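Long-range contact in beta subunit of photoactivated adenylyl cyclase (Beggiatoa sp. PS, PDB 5M2A), which probably makes cyclic AMP from ATP in response to blue light, sensed by a flavin-binding BLUF domain coupled to a cyclase domain: residues 149-160 with 247-258. Numbering follows the deposited sequence.
Sequences PQLVEKIIFFSD and TGIGLSYGHVIE
Tyr253 lies across the neighbouring strand, its CD1 3.8 Å from Ile155 CG1 and its OH 3.4 Å from Glu153 CB. With CG anti to the backbone N (chi1 176°), the ring reaches over the partner strand: CD1 also nears the Lys154 carbonyl oxygen, and the phenol end comes alongside CB and CG of Glu153, whose carboxylate goes on to a salt bridge with Lys212. Losing the ring to an alanine here would probably open a gap over Ile155 CG1 and strip the hydroxyl from beside Glu153 CB. Further along this face, Leu251 CD2 packs 3.5 Å from Phe157 CD2, and Ile249 CG2 makes an off-centre CH-pi contact with the same ring; helix 215-235 covers them. On the other face, Lys154 CG presses on Val256 CG2 at 3.6 Å, the two side chains crossing at about a right angle. The bend at chi2 (-72°) carries the lysine on toward Glu258, where one water accepts from Lys154 NZ and donates to Glu258 OE2, bridging charges too far apart for a salt bridge.

Twelve backbone hydrogen bonds join 149-160 to 247-258 in continuous antiparallel register. At the far end, Asp160 O takes both Gly248 N and Thr247 OG1, the hydroxyl 2.9 Å away and above the carbonyl plane. These bonds tie the start of 247-258 to the end of 149-160, where Tyr183 OH bonds to Thr247 OG1 and Ser159 OG, and Asp160, its OD1 salt-bridged to Arg287, binds magnesium with Ile161 and Asp204. The paired strands belong to the central sheet of a class III nucleotidyl cyclase domain, with the end of one and the start of the other at the magnesium site.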
ATOM      1  N   PRO A 149       5.503   5.170  16.399  1.00 53.18           N
ATOM      2  CA  PRO A 149       6.693   5.097  15.544  1.00 52.05           C
ATOM      3  C   PRO A 149       7.960   4.910  16.364  1.00 52.91           C
ATOM      4  O   PRO A 149       8.080   5.400  17.489  1.00 54.58           O
ATOM      5  CB  PRO A 149       6.686   6.444  14.815  1.00 57.82           C
ATOM      6  CG  PRO A 149       5.242   6.861  14.823  1.00 63.02           C
ATOM      7  CD  PRO A 149       4.727   6.398  16.159  1.00 63.98           C
ATOM      8  N   GLN A 150       8.915   4.184  15.783  1.00 35.52           N
ATOM      9  CA  GLN A 150      10.156   3.832  16.456  1.00 37.05           C
ATOM     10  C   GLN A 150      11.325   4.138  15.537  1.00 24.14           C
ATOM     11  O   GLN A 150      11.229   3.954  14.323  1.00 25.37           O
ATOM     12  CB  GLN A 150      10.184   2.344  16.851  1.00 44.46           C
ATOM     13  CG  GLN A 150       9.109   1.919  17.843  1.00 49.98           C
ATOM     14  CD  GLN A 150       9.417   2.348  19.271  1.00 61.82           C
ATOM     15  OE1 GLN A 150      10.580   2.505  19.652  1.00 61.69           O
ATOM     16  NE2 GLN A 150       8.370   2.542  20.068  1.00 64.83           N
ATOM     17  N   LEU A 151      12.424   4.612  16.118  1.00 26.07           N
ATOM     18  CA  LEU A 151      13.680   4.709  15.386  1.00 23.71           C
ATOM     19  C   LEU A 151      14.334   3.331  15.386  1.00 23.74           C
ATOM     20  O   LEU A 151      14.703   2.818  16.444  1.00 28.19           O
ATOM     21  CB  LEU A 151      14.610   5.740  16.028  1.00 28.09           C
ATOM     22  CG  LEU A 151      15.876   6.034  15.218  1.00 33.79           C
ATOM     23  CD1 LEU A 151      15.527   6.761  13.927  1.00 32.52           C
ATOM     24  CD2 LEU A 151      16.893   6.836  16.024  1.00 35.06           C
ATOM     25  N   VAL A 152      14.477   2.729  14.214  1.00 23.55           N
ATOM     26  CA  VAL A 152      15.010   1.379  14.128  1.00 22.41           C
ATOM     27  C   VAL A 152      16.216   1.396  13.199  1.00 23.65           C
ATOM     28  O   VAL A 152      16.377   2.288  12.365  1.00 24.38           O
ATOM     29  CB  VAL A 152      13.950   0.366  13.641  1.00 26.42           C
ATOM     30  CG1 VAL A 152      12.880   0.161  14.713  1.00 31.99           C
ATOM     31  CG2 VAL A 152      13.317   0.839  12.355  1.00 31.21           C
ATOM     32  N   GLU A 153      17.086   0.404  13.371  1.00 19.73           N
ATOM     33  CA  GLU A 153      18.234   0.219  12.487  1.00 24.28           C
ATOM     34  C   GLU A 153      17.831  -0.725  11.357  1.00 20.61           C
ATOM     35  O   GLU A 153      17.454  -1.871  11.613  1.00 21.37           O
ATOM     36  CB  GLU A 153      19.417  -0.346  13.276  1.00 30.95           C
ATOM     37  CG  GLU A 153      19.963   0.612  14.317  1.00 32.33           C
ATOM     38  CD  GLU A 153      20.666  -0.085  15.481  1.00 38.79           C
ATOM     39  OE1 GLU A 153      20.237  -1.190  15.880  1.00 41.96           O
ATOM     40  OE2 GLU A 153      21.649   0.479  16.005  1.00 41.63           O
ATOM     41  N   LYS A 154      17.895  -0.252  10.111  1.00 16.78           N
ATOM     42  CA  LYS A 154      17.451  -1.061   8.989  1.00 18.94           C
ATOM     43  C   LYS A 154      18.436  -0.967   7.835  1.00 16.43           C
ATOM     44  O   LYS A 154      19.051   0.079   7.597  1.00 18.27           O
ATOM     45  CB  LYS A 154      16.073  -0.618   8.449  1.00 21.81           C
ATOM     46  CG  LYS A 154      14.895  -0.846   9.378  1.00 24.66           C
ATOM     47  CD  LYS A 154      14.561  -2.318   9.489  1.00 26.36           C
ATOM     48  CE  LYS A 154      13.127  -2.537   9.969  1.00 32.16           C
ATOM     49  NZ  LYS A 154      12.900  -3.973  10.291  1.00 27.97           N
ATOM     50  N   ILE A 155      18.537  -2.067   7.103  1.00 16.36           N
ATOM     51  CA  ILE A 155      19.128  -2.063   5.771  1.00 15.82           C
ATOM     52  C   ILE A 155      17.998  -1.761   4.808  1.00 16.88           C
ATOM     53  O   ILE A 155      16.971  -2.448   4.816  1.00 19.45           O
ATOM     54  CB  ILE A 155      19.791  -3.409   5.438  1.00 17.49           C
ATOM     55  CG1 ILE A 155      20.977  -3.644   6.379  1.00 22.40           C
ATOM     56  CG2 ILE A 155      20.228  -3.443   3.954  1.00 22.86           C
ATOM     57  CD1 ILE A 155      21.639  -5.020   6.239  1.00 22.90           C
ATOM     58  N   ILE A 156      18.170  -0.726   3.998  1.00 15.54           N
ATOM     59  CA  ILE A 156      17.174  -0.351   3.007  1.00 18.62           C
ATOM     60  C   ILE A 156      17.630  -0.895   1.664  1.00 20.97           C
ATOM     61  O   ILE A 156      18.796  -0.747   1.288  1.00 15.93           O
ATOM     62  CB  ILE A 156      16.978   1.176   2.962  1.00 21.49           C
ATOM     63  CG1 ILE A 156      16.618   1.695   4.355  1.00 18.61           C
ATOM     64  CG2 ILE A 156      15.876   1.546   1.979  1.00 19.39           C
ATOM     65  CD1 ILE A 156      15.244   1.221   4.848  1.00 22.62           C
ATOM     66  N   PHE A 157      16.699  -1.509   0.943  1.00 19.24           N
ATOM     67  CA  PHE A 157      16.942  -2.155  -0.336  1.00 15.73           C
ATOM     68  C   PHE A 157      16.156  -1.395  -1.402  1.00 14.56           C
ATOM     69  O   PHE A 157      14.973  -1.116  -1.215  1.00 17.20           O
ATOM     70  CB  PHE A 157      16.509  -3.635  -0.217  1.00 13.18           C
ATOM     71  CG  PHE A 157      16.422  -4.395  -1.528  1.00 18.96           C
ATOM     72  CD1 PHE A 157      15.394  -4.159  -2.433  1.00 16.73           C
ATOM     73  CD2 PHE A 157      17.319  -5.429  -1.791  1.00 16.91           C
ATOM     74  CE1 PHE A 157      15.299  -4.885  -3.623  1.00 22.31           C
ATOM     75  CE2 PHE A 157      17.222  -6.171  -2.988  1.00 16.13           C
ATOM     76  CZ  PHE A 157      16.217  -5.898  -3.897  1.00 17.94           C
ATOM     77  N   PHE A 158      16.810  -1.049  -2.511  1.00 17.23           N
ATOM     78  CA  PHE A 158      16.124  -0.530  -3.693  1.00 17.91           C
ATOM     79  C   PHE A 158      16.652  -1.284  -4.897  1.00 17.16           C
ATOM     80  O   PHE A 158      17.868  -1.408  -5.058  1.00 14.67           O
ATOM     81  CB  PHE A 158      16.368   0.972  -3.910  1.00 20.52           C
ATOM     82  CG  PHE A 158      15.473   1.869  -3.116  1.00 26.09           C
ATOM     83  CD1 PHE A 158      14.173   2.098  -3.516  1.00 39.44           C
ATOM     84  CD2 PHE A 158      15.940   2.513  -1.987  1.00 29.44           C
ATOM     85  CE1 PHE A 158      13.343   2.941  -2.797  1.00 40.39           C
ATOM     86  CE2 PHE A 158      15.113   3.359  -1.261  1.00 33.26           C
ATOM     87  CZ  PHE A 158      13.816   3.571  -1.668  1.00 35.44           C
ATOM     88  N   SER A 159      15.751  -1.790  -5.737  1.00 17.70           N
ATOM     89  CA  SER A 159      16.164  -2.385  -6.999  1.00 16.86           C
ATOM     90  C   SER A 159      15.231  -1.898  -8.092  1.00 21.30           C
ATOM     91  O   SER A 159      14.039  -1.713  -7.855  1.00 25.52           O
ATOM     92  CB  SER A 159      16.162  -3.910  -6.937  1.00 16.26           C
ATOM     93  OG  SER A 159      14.858  -4.434  -6.747  1.00 18.40           O
ATOM     94  N   ASP A 160      15.766  -1.675  -9.292  1.00 17.08           N
ATOM     95  CA  ASP A 160      14.900  -1.257 -10.389  1.00 17.41           C
ATOM     96  C   ASP A 160      15.474  -1.758 -11.706  1.00 18.46           C
ATOM     97  O   ASP A 160      16.538  -2.382 -11.750  1.00 18.78           O
ATOM     98  CB  ASP A 160      14.681   0.264 -10.391  1.00 20.59           C
ATOM     99  CG  ASP A 160      15.854   1.044 -10.924  1.00 35.97           C
ATOM    100  OD1 ASP A 160      16.946   0.476 -11.095  1.00 37.24           O
ATOM    101  OD2 ASP A 160      15.669   2.253 -11.174  1.00 40.87           O
ATOM    102  N   THR A 247      18.759  -5.692 -13.729  1.00 16.43           N
ATOM    103  CA  THR A 247      18.457  -4.882 -12.560  1.00 18.18           C
ATOM    104  C   THR A 247      19.732  -4.252 -12.022  1.00 21.31           C
ATOM    105  O   THR A 247      20.845  -4.702 -12.304  1.00 20.29           O
ATOM    106  CB  THR A 247      17.755  -5.722 -11.471  1.00 17.19           C
ATOM    107  OG1 THR A 247      17.229  -4.860 -10.452  1.00 16.60           O
ATOM    108  CG2 THR A 247      18.704  -6.718 -10.850  1.00 21.60           C
ATOM    109  N   GLY A 248      19.558  -3.160 -11.293  1.00 20.43           N
ATOM    110  CA  GLY A 248      20.611  -2.596 -10.450  1.00 15.65           C
ATOM    111  C   GLY A 248      20.064  -2.497  -9.065  1.00 17.78           C
ATOM    112  O   GLY A 248      18.858  -2.273  -8.868  1.00 17.73           O
ATOM    113  N   ILE A 249      20.915  -2.692  -8.057  1.00 16.40           N
ATOM    114  CA  ILE A 249      20.439  -2.758  -6.681  1.00 13.96           C
ATOM    115  C   ILE A 249      21.322  -1.892  -5.808  1.00 13.80           C
ATOM    116  O   ILE A 249      22.548  -1.928  -5.939  1.00 16.08           O
ATOM    117  CB  ILE A 249      20.400  -4.207  -6.155  1.00 19.25           C
ATOM    118  CG1 ILE A 249      19.507  -5.051  -7.079  1.00 17.29           C
ATOM    119  CG2 ILE A 249      19.885  -4.251  -4.718  1.00 15.92           C
ATOM    120  CD1 ILE A 249      19.504  -6.545  -6.810  1.00 18.19           C
ATOM    121  N   GLY A 250      20.699  -1.117  -4.928  1.00 16.43           N
ATOM    122  CA  GLY A 250      21.426  -0.359  -3.914  1.00 13.76           C
ATOM    123  C   GLY A 250      20.975  -0.768  -2.525  1.00 16.79           C
ATOM    124  O   GLY A 250      19.794  -1.046  -2.305  1.00 17.66           O
ATOM    125  N   LEU A 251      21.924  -0.799  -1.589  1.00 17.22           N
ATOM    126  CA  LEU A 251      21.612  -1.088  -0.195  1.00 16.03           C
ATOM    127  C   LEU A 251      22.242  -0.039   0.699  1.00 14.18           C
ATOM    128  O   LEU A 251      23.387   0.375   0.481  1.00 17.85           O
ATOM    129  CB  LEU A 251      22.130  -2.457   0.224  1.00 17.80           C
ATOM    130  CG  LEU A 251      21.835  -3.680  -0.636  1.00 16.59           C
ATOM    131  CD1 LEU A 251      22.614  -4.856  -0.087  1.00 16.78           C
ATOM    132  CD2 LEU A 251      20.348  -3.985  -0.648  1.00 17.51           C
ATOM    133  N   SER A 252      21.518   0.358   1.741  1.00 16.26           N
ATOM    134  CA  SER A 252      22.066   1.287   2.713  1.00 16.13           C
ATOM    135  C   SER A 252      21.721   0.775   4.101  1.00 17.38           C
ATOM    136  O   SER A 252      20.930  -0.156   4.258  1.00 21.34           O
ATOM    137  CB  SER A 252      21.521   2.701   2.527  1.00 22.77           C
ATOM    138  OG  SER A 252      20.140   2.717   2.833  1.00 27.80           O
ATOM    139  N   TYR A 253      22.361   1.361   5.103  1.00 19.97           N
ATOM    140  CA  TYR A 253      22.121   0.986   6.489  1.00 19.57           C
ATOM    141  C   TYR A 253      22.057   2.243   7.335  1.00 23.43           C
ATOM    142  O   TYR A 253      22.922   3.118   7.215  1.00 23.34           O
ATOM    143  CB  TYR A 253      23.226   0.069   7.013  1.00 21.05           C
ATOM    144  CG  TYR A 253      23.075  -0.264   8.477  1.00 19.88           C
ATOM    145  CD1 TYR A 253      21.995  -1.018   8.924  1.00 23.77           C
ATOM    146  CD2 TYR A 253      24.004   0.167   9.408  1.00 29.39           C
ATOM    147  CE1 TYR A 253      21.855  -1.338  10.262  1.00 24.58           C
ATOM    148  CE2 TYR A 253      23.869  -0.150  10.753  1.00 29.39           C
ATOM    149  CZ  TYR A 253      22.789  -0.896  11.169  1.00 26.83           C
ATOM    150  OH  TYR A 253      22.653  -1.220  12.503  1.00 28.36           O
ATOM    151  N   GLY A 254      21.058   2.336   8.200  1.00 19.94           N
ATOM    152  CA  GLY A 254      21.024   3.495   9.067  1.00 23.15           C
ATOM    153  C   GLY A 254      19.778   3.501   9.915  1.00 24.48           C
ATOM    154  O   GLY A 254      18.965   2.570   9.879  1.00 22.77           O
ATOM    155  N   HIS A 255      19.660   4.580  10.682  1.00 19.75           N
ATOM    156  CA  HIS A 255      18.496   4.850  11.517  1.00 21.91           C
ATOM    157  C   HIS A 255      17.348   5.314  10.643  1.00 27.54           C
ATOM    158  O   HIS A 255      17.492   6.261   9.865  1.00 25.12           O
ATOM    159  CB  HIS A 255      18.812   5.932  12.549  1.00 27.39           C
ATOM    160  CG  HIS A 255      19.956   5.589  13.440  1.00 31.80           C
ATOM    161  ND1 HIS A 255      20.670   4.418  13.311  1.00 34.91           N
ATOM    162  CD2 HIS A 255      20.518   6.261  14.468  1.00 33.37           C
ATOM    163  CE1 HIS A 255      21.622   4.383  14.225  1.00 36.03           C
ATOM    164  NE2 HIS A 255      21.551   5.489  14.938  1.00 37.62           N
ATOM    165  N   VAL A 256      16.210   4.651  10.761  1.00 23.89           N
ATOM    166  CA  VAL A 256      15.017   5.065  10.043  1.00 18.80           C
ATOM    167  C   VAL A 256      13.855   5.011  11.011  1.00 22.13           C
ATOM    168  O   VAL A 256      13.809   4.152  11.899  1.00 20.86           O
ATOM    169  CB  VAL A 256      14.731   4.197   8.799  1.00 27.88           C
ATOM    170  CG1 VAL A 256      15.860   4.343   7.772  1.00 28.32           C
ATOM    171  CG2 VAL A 256      14.550   2.745   9.183  1.00 28.44           C
ATOM    172  N   ILE A 257      12.952   5.964  10.873  1.00 20.26           N
ATOM    173  CA  ILE A 257      11.719   5.963  11.641  1.00 21.05           C
ATOM    174  C   ILE A 257      10.719   5.113  10.873  1.00 25.31           C
ATOM    175  O   ILE A 257      10.517   5.318   9.675  1.00 24.90           O
ATOM    176  CB  ILE A 257      11.200   7.391  11.845  1.00 22.25           C
ATOM    177  CG1 ILE A 257      12.253   8.218  12.583  1.00 23.27           C
ATOM    178  CG2 ILE A 257       9.875   7.379  12.617  1.00 23.33           C
ATOM    179  CD1 ILE A 257      11.881   9.682  12.712  1.00 39.11           C
ATOM    180  N   GLU A 258      10.113   4.146  11.552  1.00 22.76           N
ATOM    181  CA  GLU A 258       9.139   3.255  10.936  1.00 24.17           C
ATOM    182  C   GLU A 258       7.809   3.414  11.651  1.00 24.04           C
ATOM    183  O   GLU A 258       7.761   3.395  12.884  1.00 27.52           O
ATOM    184  CB  GLU A 258       9.599   1.791  10.999  1.00 30.10           C
ATOM    185  CG  GLU A 258       8.542   0.808  10.497  1.00 42.97           C
ATOM    186  CD  GLU A 258       9.111  -0.553  10.116  1.00 56.17           C
ATOM    187  OE1 GLU A 258       8.949  -0.962   8.942  1.00 58.58           O
ATOM    188  OE2 GLU A 258       9.723  -1.213  10.984  1.00 60.52           O
TER
HETATM  189  O   HOH W   1      10.376  -3.944  10.766  1.00 43.24           O